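Side-chain contact in ALBA-Domain Protein (Trypanosoma brucei, PDB 7DL8), which probably binds RNA through its Alba domain: residues V55-M58 with L59-Q62. Residues are numbered along the deposited sequence; the frame is centred on the assembly and turned at random.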
loop_
_atom_site.group_PDB
_atom_site.type_symbol
_atom_site.label_atom_id
_atom_site.label_comp_id
_atom_site.label_asym_id
_atom_site.label_seq_id
_atom_site.Cartn_x
_atom_site.Cartn_y
_atom_site.Cartn_z
ATOM N N VAL A 55 9.074 -8.544 1.222
ATOM C CA VAL A 55 9.690 -9.726 0.622
ATOM C C VAL A 55 11.030 -10.022 1.286
ATOM O O VAL A 55 11.356 -11.182 1.570
ATOM C CB VAL A 55 9.836 -9.538 -0.899
ATOM C CG1 VAL A 55 10.835 -10.530 -1.475
ATOM C CG2 VAL A 55 8.484 -9.686 -1.582
ATOM N N VAL A 56 11.810 -8.978 1.573
ATOM C CA VAL A 56 13.120 -9.179 2.183
ATOM C C VAL A 56 12.975 -9.560 3.651
ATOM O O VAL A 56 13.715 -10.413 4.161
ATOM C CB VAL A 56 13.986 -7.919 2.004
ATOM C CG1 VAL A 56 15.250 -8.004 2.849
ATOM C CG2 VAL A 56 14.330 -7.716 0.535
ATOM N N GLU A 57 12.018 -8.947 4.353
ATOM C CA GLU A 57 11.794 -9.296 5.752
ATOM C C GLU A 57 11.322 -10.737 5.900
ATOM O O GLU A 57 11.676 -11.409 6.875
ATOM C CB GLU A 57 10.785 -8.335 6.382
ATOM C CG GLU A 57 11.340 -6.947 6.681
ATOM C CD GLU A 57 12.645 -6.984 7.455
ATOM O OE1 GLU A 57 12.713 -7.695 8.481
ATOM O OE2 GLU A 57 13.603 -6.299 7.041
ATOM N N MET A 58 10.529 -11.230 4.946
ATOM C CA MET A 58 10.131 -12.633 4.971
ATOM C C MET A 58 11.337 -13.549 4.811
ATOM O O MET A 58 11.450 -14.567 5.505
ATOM C CB MET A 58 9.104 -12.907 3.875
ATOM C CG MET A 58 7.692 -12.479 4.227
ATOM S SD MET A 58 6.497 -12.984 2.977
ATOM C CE MET A 58 6.589 -14.766 3.131
ATOM N N LEU A 59 12.248 -13.203 3.899
ATOM C CA LEU A 59 13.475 -13.979 3.749
ATOM C C LEU A 59 14.333 -13.902 5.005
ATOM O O LEU A 59 15.024 -14.868 5.344
ATOM C CB LEU A 59 14.263 -13.496 2.531
ATOM C CG LEU A 59 13.634 -13.757 1.163
ATOM C CD1 LEU A 59 13.972 -12.632 0.200
ATOM C CD2 LEU A 59 14.099 -15.095 0.618
ATOM N N LYS A 60 14.306 -12.761 5.700
ATOM C CA LYS A 60 15.061 -12.622 6.941
ATOM C C LYS A 60 14.442 -13.435 8.074
ATOM O O LYS A 60 15.172 -13.970 8.915
ATOM C CB LYS A 60 15.173 -11.143 7.321
ATOM C CG LYS A 60 16.193 -10.390 6.470
ATOM C CD LYS A 60 16.075 -8.884 6.599
ATOM C CE LYS A 60 16.479 -8.397 7.981
ATOM N NZ LYS A 60 16.208 -6.942 8.127
ATOM N N ASP A 61 13.111 -13.525 8.122
ATOM C CA ASP A 61 12.452 -14.354 9.136
ATOM C C ASP A 61 12.796 -15.825 8.958
ATOM O O ASP A 61 12.953 -16.561 9.938
ATOM C CB ASP A 61 10.937 -14.191 9.072
ATOM C CG ASP A 61 10.430 -12.988 9.828
ATOM O OD1 ASP A 61 11.218 -12.332 10.533
ATOM O OD2 ASP A 61 9.202 -12.717 9.740
ATOM N N GLN A 62 12.879 -16.280 7.721
ATOM C CA GLN A 62 13.295 -17.647 7.429
ATOM C C GLN A 62 14.800 -17.839 7.564
ATOM O O GLN A 62 15.291 -18.949 7.317
ATOM C CB GLN A 62 12.842 -18.059 6.015
ATOM C CG GLN A 62 11.349 -17.901 5.762
ATOM C CD GLN A 62 10.950 -18.235 4.328
ATOM O OE1 GLN A 62 11.691 -18.899 3.604
ATOM N NE2 GLN A 62 9.779 -17.765 3.912
#
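Val55 to Asp61 form the C-terminal end of helix 49-61, and Gln62 follows just after it. Four successive i to i+4 bonds join the two segments. Leu59 N donates to Val55 O, Lys60 N to Val56 O and Asp61 N to Glu57 O. In the fourth, Gln62 N donates to Met58 O at 3.1 Å with an N-H...O angle of 160°.

The main side-chain contact is an i to i+3 salt bridge. Lys60 NZ lies 2.9 Å from Glu57 OE2 and meets the syn lone pair of that oxygen. The two side chains run side by side. Glu57 bends at chi2 (-50°) and Lys60 at chi3 (68°), which brings the charged ends together. The same Glu57 OE2 is hydrogen-bonded to Thr72 of the second subunit, so two bonds grip this one oxygen. Lys60 CD also packs on Val56 CG1 at 3.9 Å.

On the inner side, Val55 CG1 meets Leu59 CD1 at 4.1 Å, both side chains pointing the same way. Leu59 reaches Val26 on helix 22-34 and Val65 on strand 65-76. Asp61 is salt-bridged to Arg74 of the second subunit.

The arrangement is that of an amphipathic helix in the Alba fold: one face packs into the core and the other meets a neighbouring subunit.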